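Local coordinates for protein sulfur oxygenase/reductase (Halothiobacillus neapolitanus, PDB 6QPA) that probably catalyses the oxygen-dependent oxidation and disproportionation of elemental sulfur at a mononuclear iron site, within a 24-subunit assembly, at residues H54-A57 with G58-G62; N284-L287 with A288-K292. All coordinates share one frame; numbering follows the deposited sequence.

Contact 1 of 2, residues H54-A57 with G58-G62; sequences HPMA and GRYGG
Tyr60 folds back along the chain towards His54, Pro55 and Met56, and its side chain meets all three on the way from CB to the ring. Tyr60 CB lies 4.0 Å from Pro55 O. With CG anti to the carbonyl carbon (chi1 -53°), the ring runs alongside Met56, the two side chains pointing the same way. Further out, Tyr60 CD2 comes 3.8 Å from His54 O, and Tyr60 CE2 meets Met56 SD at 4.1 Å, a Met-aromatic contact in which the sulfur sits at the ring edge near its plane. At the tip, OH lies above one face of the Arg59 guanidinium, towards its rim, while Arg59 CG covers a face of the phenol ring near its rim. Backbone bonds close the loop: Tyr60 N gives a nearly straight 2.8 Å bond to Pro55 O (174°), and Arg59 N reaches Met56 O at 3.3 Å across a type I' turn. Gly58 takes the third turn position, at backbone angles where a CB would be jammed against Ala57 O. His54 steadies the start of the turn, its ND1 accepting Met56 N at 2.8 Å in the ring plane. The loop follows strand 42-53: His54 bonds through NE2 to His266 O and packs on strand 290-305, where Tyr295 meets Tyr60 edge-to-face, whereas Arg59 NH1 bonds to Gly113 O of a second subunit and Ala57 O to Lys31 of a third.

Contact 2 of 2, residues N284-L287 with A288-K292; sequences NGVL and AHLDK
His289 turns its imidazole back over the end of helix 276-287, bringing CD2 to 3.2 Å from Gly285 O, which lies at the ring edge and in its plane. CG stands anti to the carbonyl carbon (chi1 -55°), a rotamer that swings the ring towards the preceding helical turn and places it with one face above Ala288 CB. NE2 and Asn284 O are joined by a water, 2.8 Å from His289 NE2 and 3.2 Å from Asn284 O, to which it donates. ND1 is bonded to His171 ND1, which ties the ring to the residue just before helix 172-189. These side chains mark a helix-to-strand junction: the last helical residues widen into a pi-type turn, a type I turn from Leu287 to Leu290 follows, and strand 290-305 then begins, with a classic beta bulge at Asp291 and Lys292 opposite Trp166. His289 N donates to Val286 O at 3.0 Å (165°). The same oxygen is covered by Leu290, whose CG comes within 3.3 Å of Val286 O. With Leu290 CG anti to its carbonyl carbon (chi1 -59°), the branched end lies against the last helical turn, Leu290 CD1 4.1 Å from Leu287 CD2 and 4.3 Å from Val286 CG1. Phe175 of helix 172-189 and His165 of strand 159-167 pack against both Val286 and Leu290, while Leu287 rests on Met218 of a second subunit.

Contacts 1 and 2 do not touch: their centres are 19 Å apart and their nearest atoms about 6 Å. Strands 42-53 and 290-305 relate them, pairing antiparallel in the main sheet; contact 1 follows the end of the first and contact 2 includes the start of the second. Neither lies at the iron site of its own chain, formed by His88, His92 and Glu116. Both, however, face the same second subunit. Contact 1 touches strand 110-125 of that subunit through its arginine, and contact 2 through Lys292, in a cation-pi contact with Trp115 of that subunit; the same strand also carries the neighbour's iron ligand Glu116.

Contact 1 of 2, residues H54-A57 with G58-G62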
ATOM      1  N   HIS A  54     -26.255  31.273  25.945  1.00 28.42           N
ATOM      2  CA  HIS A  54     -25.276  31.954  26.773  1.00 32.01           C
ATOM      3  C   HIS A  54     -24.958  31.083  27.985  1.00 26.34           C
ATOM      4  O   HIS A  54     -25.853  30.815  28.787  1.00 33.99           O
ATOM      5  CB  HIS A  54     -25.771  33.316  27.230  1.00 34.88           C
ATOM      6  CG  HIS A  54     -24.657  34.225  27.663  1.00 45.59           C
ATOM      7  ND1 HIS A  54     -23.835  33.935  28.732  1.00 42.70           N
ATOM      8  CD2 HIS A  54     -24.196  35.389  27.140  1.00 45.62           C
ATOM      9  CE1 HIS A  54     -22.928  34.889  28.858  1.00 49.34           C
ATOM     10  NE2 HIS A  54     -23.122  35.783  27.903  1.00 44.96           N
ATOM     11  N   PRO A  55     -23.723  30.609  28.143  1.00 35.85           N
ATOM     12  CA  PRO A  55     -23.389  29.759  29.299  1.00 39.13           C
ATOM     13  C   PRO A  55     -23.393  30.502  30.635  1.00 42.13           C
ATOM     14  O   PRO A  55     -23.330  29.841  31.683  1.00 38.32           O
ATOM     15  CB  PRO A  55     -21.977  29.245  28.967  1.00 33.14           C
ATOM     16  CG  PRO A  55     -21.759  29.580  27.530  1.00 31.35           C
ATOM     17  CD  PRO A  55     -22.573  30.796  27.246  1.00 30.51           C
ATOM     18  N   MET A  56     -23.439  31.837  30.617  1.00 34.19           N
ATOM     19  CA  MET A  56     -23.540  32.683  31.809  1.00 42.85           C
ATOM     20  C   MET A  56     -22.470  32.325  32.841  1.00 36.71           C
ATOM     21  O   MET A  56     -22.754  32.038  34.007  1.00 38.56           O
ATOM     22  CB  MET A  56     -24.952  32.624  32.413  1.00 38.17           C
ATOM     23  CG  MET A  56     -25.911  33.575  31.710  1.00 55.19           C
ATOM     24  SD  MET A  56     -27.626  33.491  32.279  1.00 72.26           S
ATOM     25  CE  MET A  56     -27.438  33.908  34.019  1.00 69.27           C
ATOM     26  N   ALA A  57     -21.215  32.358  32.375  1.00 32.71           N
ATOM     27  CA  ALA A  57     -20.051  32.199  33.232  1.00 37.16           C
ATOM     28  C   ALA A  57     -20.079  30.853  33.954  1.00 43.87           C
ATOM     29  O   ALA A  57     -19.670  30.735  35.114  1.00 44.16           O
ATOM     30  CB  ALA A  57     -19.933  33.370  34.219  1.00 33.02           C
ATOM     31  N   GLY A  58     -20.561  29.823  33.258  1.00 41.60           N
ATOM     32  CA  GLY A  58     -20.532  28.461  33.759  1.00 35.80           C
ATOM     33  C   GLY A  58     -21.821  27.961  34.377  1.00 38.53           C
ATOM     34  O   GLY A  58     -21.896  26.776  34.731  1.00 40.15           O
ATOM     35  N   ARG A  59     -22.820  28.835  34.554  1.00 39.13           N
ATOM     36  CA  ARG A  59     -24.125  28.393  35.041  1.00 39.25           C
ATOM     37  C   ARG A  59     -24.730  27.354  34.103  1.00 41.28           C
ATOM     38  O   ARG A  59     -25.357  26.397  34.558  1.00 49.27           O
ATOM     39  CB  ARG A  59     -25.045  29.601  35.195  1.00 42.74           C
ATOM     40  CG  ARG A  59     -26.504  29.305  35.434  1.00 45.70           C
ATOM     41  CD  ARG A  59     -26.766  28.698  36.787  1.00 41.21           C
ATOM     42  NE  ARG A  59     -28.197  28.495  36.965  1.00 45.60           N
ATOM     43  CZ  ARG A  59     -28.855  27.408  36.580  1.00 55.53           C
ATOM     44  NH1 ARG A  59     -28.196  26.404  35.999  1.00 49.85           N
ATOM     45  NH2 ARG A  59     -30.172  27.326  36.774  1.00 56.29           N
ATOM     46  N   TYR A  60     -24.497  27.493  32.795  1.00 36.85           N
ATOM     47  CA  TYR A  60     -24.868  26.452  31.846  1.00 36.58           C
ATOM     48  C   TYR A  60     -23.625  26.007  31.100  1.00 38.92           C
ATOM     49  O   TYR A  60     -23.530  26.157  29.870  1.00 39.47           O
ATOM     50  CB  TYR A  60     -25.939  26.948  30.878  1.00 33.79           C
ATOM     51  CG  TYR A  60     -27.114  27.521  31.601  1.00 40.34           C
ATOM     52  CD1 TYR A  60     -28.027  26.689  32.241  1.00 41.07           C
ATOM     53  CD2 TYR A  60     -27.302  28.892  31.683  1.00 38.16           C
ATOM     54  CE1 TYR A  60     -29.106  27.202  32.933  1.00 39.15           C
ATOM     55  CE2 TYR A  60     -28.386  29.421  32.379  1.00 36.27           C
ATOM     56  CZ  TYR A  60     -29.280  28.560  33.002  1.00 40.76           C
ATOM     57  OH  TYR A  60     -30.358  29.055  33.680  1.00 39.48           O
ATOM     58  N   GLY A  61     -22.666  25.460  31.852  1.00 37.39           N
ATOM     59  CA  GLY A  61     -21.358  25.117  31.330  1.00 31.02           C
ATOM     60  C   GLY A  61     -21.361  23.987  30.325  1.00 40.19           C
ATOM     61  O   GLY A  61     -20.358  23.801  29.626  1.00 45.37           O
ATOM     62  N   GLY A  62     -22.453  23.220  30.243  1.00 40.36           N
ATOM     63  CA  GLY A  62     -22.553  22.219  29.199  1.00 42.27           C
ATOM     64  C   GLY A  62     -22.899  22.782  27.840  1.00 38.99           C
ATOM     65  O   GLY A  62     -22.745  22.087  26.839  1.00 34.55           O
TER

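Contact 2 of 2, residues N284-L287 with A288-K292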
ATOM      1  N   ASN A 284     -31.339  44.695  40.687  1.00 35.08           N
ATOM      2  CA  ASN A 284     -32.502  45.206  41.405  1.00 37.11           C
ATOM      3  C   ASN A 284     -33.750  45.301  40.535  1.00 40.28           C
ATOM      4  O   ASN A 284     -34.865  45.119  41.035  1.00 39.82           O
ATOM      5  CB  ASN A 284     -32.160  46.560  42.012  1.00 31.31           C
ATOM      6  CG  ASN A 284     -31.060  46.449  43.035  1.00 37.89           C
ATOM      7  OD1 ASN A 284     -31.052  45.519  43.843  1.00 45.83           O
ATOM      8  ND2 ASN A 284     -30.119  47.374  43.003  1.00 43.59           N
ATOM      9  N   GLY A 285     -33.588  45.562  39.249  1.00 36.26           N
ATOM     10  CA  GLY A 285     -34.720  45.767  38.382  1.00 37.76           C
ATOM     11  C   GLY A 285     -35.184  44.518  37.658  1.00 33.92           C
ATOM     12  O   GLY A 285     -36.329  44.485  37.207  1.00 36.71           O
ATOM     13  N   VAL A 286     -34.333  43.496  37.536  1.00 32.79           N
ATOM     14  CA  VAL A 286     -34.708  42.293  36.793  1.00 35.67           C
ATOM     15  C   VAL A 286     -34.584  41.058  37.684  1.00 36.29           C
ATOM     16  O   VAL A 286     -35.580  40.384  37.959  1.00 32.03           O
ATOM     17  CB  VAL A 286     -33.875  42.127  35.507  1.00 34.92           C
ATOM     18  CG1 VAL A 286     -34.206  40.782  34.824  1.00 25.53           C
ATOM     19  CG2 VAL A 286     -34.124  43.289  34.553  1.00 33.37           C
ATOM     20  N   LEU A 287     -33.371  40.756  38.154  1.00 34.82           N
ATOM     21  CA  LEU A 287     -33.157  39.497  38.865  1.00 28.95           C
ATOM     22  C   LEU A 287     -34.015  39.382  40.121  1.00 35.77           C
ATOM     23  O   LEU A 287     -34.420  38.274  40.493  1.00 36.71           O
ATOM     24  CB  LEU A 287     -31.677  39.323  39.220  1.00 34.65           C
ATOM     25  CG  LEU A 287     -30.679  39.134  38.052  1.00 34.42           C
ATOM     26  CD1 LEU A 287     -29.282  38.806  38.554  1.00 34.54           C
ATOM     27  CD2 LEU A 287     -31.145  38.060  37.096  1.00 28.22           C
ATOM     28  N   ALA A 288     -34.268  40.504  40.802  1.00 30.27           N
ATOM     29  CA  ALA A 288     -35.042  40.517  42.032  1.00 32.24           C
ATOM     30  C   ALA A 288     -36.502  40.134  41.830  1.00 32.35           C
ATOM     31  O   ALA A 288     -37.187  39.870  42.819  1.00 32.70           O
ATOM     32  CB  ALA A 288     -34.974  41.907  42.684  1.00 33.14           C
ATOM     33  N   HIS A 289     -36.997  40.087  40.591  1.00 31.47           N
ATOM     34  CA  HIS A 289     -38.420  39.881  40.361  1.00 33.14           C
ATOM     35  C   HIS A 289     -38.739  38.559  39.690  1.00 31.07           C
ATOM     36  O   HIS A 289     -39.881  38.351  39.266  1.00 34.39           O
ATOM     37  CB  HIS A 289     -38.967  41.041  39.539  1.00 33.76           C
ATOM     38  CG  HIS A 289     -38.685  42.371  40.161  1.00 37.18           C
ATOM     39  ND1 HIS A 289     -39.099  42.687  41.439  1.00 39.84           N
ATOM     40  CD2 HIS A 289     -38.045  43.465  39.689  1.00 36.46           C
ATOM     41  CE1 HIS A 289     -38.719  43.918  41.730  1.00 37.29           C
ATOM     42  NE2 HIS A 289     -38.072  44.410  40.688  1.00 36.40           N
ATOM     43  N   LEU A 290     -37.771  37.657  39.599  1.00 32.50           N
ATOM     44  CA  LEU A 290     -37.895  36.455  38.796  1.00 33.01           C
ATOM     45  C   LEU A 290     -38.179  35.232  39.649  1.00 35.39           C
ATOM     46  O   LEU A 290     -37.570  35.036  40.705  1.00 35.49           O
ATOM     47  CB  LEU A 290     -36.620  36.206  37.999  1.00 25.93           C
ATOM     48  CG  LEU A 290     -36.206  37.302  37.032  1.00 32.87           C
ATOM     49  CD1 LEU A 290     -34.952  36.819  36.265  1.00 33.14           C
ATOM     50  CD2 LEU A 290     -37.354  37.625  36.083  1.00 30.75           C
ATOM     51  N   ASP A 291     -39.105  34.405  39.169  1.00 31.99           N
ATOM     52  CA  ASP A 291     -39.190  33.021  39.621  1.00 28.17           C
ATOM     53  C   ASP A 291     -38.229  32.119  38.868  1.00 30.81           C
ATOM     54  O   ASP A 291     -37.760  31.116  39.414  1.00 32.13           O
ATOM     55  CB  ASP A 291     -40.604  32.491  39.438  1.00 25.08           C
ATOM     56  CG  ASP A 291     -41.505  32.863  40.581  1.00 35.19           C
ATOM     57  OD1 ASP A 291     -40.999  32.945  41.712  1.00 37.27           O
ATOM     58  OD2 ASP A 291     -42.707  33.088  40.352  1.00 33.30           O
ATOM     59  N   LYS A 292     -37.963  32.427  37.610  1.00 30.48           N
ATOM     60  CA  LYS A 292     -37.146  31.552  36.786  1.00 32.97           C
ATOM     61  C   LYS A 292     -36.331  32.382  35.809  1.00 26.75           C
ATOM     62  O   LYS A 292     -36.833  33.356  35.242  1.00 27.58           O
ATOM     63  CB  LYS A 292     -38.028  30.549  36.025  1.00 38.82           C
ATOM     64  CG  LYS A 292     -37.245  29.486  35.241  1.00 40.36           C
ATOM     65  CD  LYS A 292     -38.188  28.437  34.634  1.00 38.61           C
ATOM     66  CE  LYS A 292     -37.394  27.270  34.044  1.00 40.68           C
ATOM     67  NZ  LYS A 292     -38.316  26.218  33.589  1.00 49.27           N
TER
HETATM   68  O   HOH W   1     -37.289  47.135  40.903  1.00 34.32           O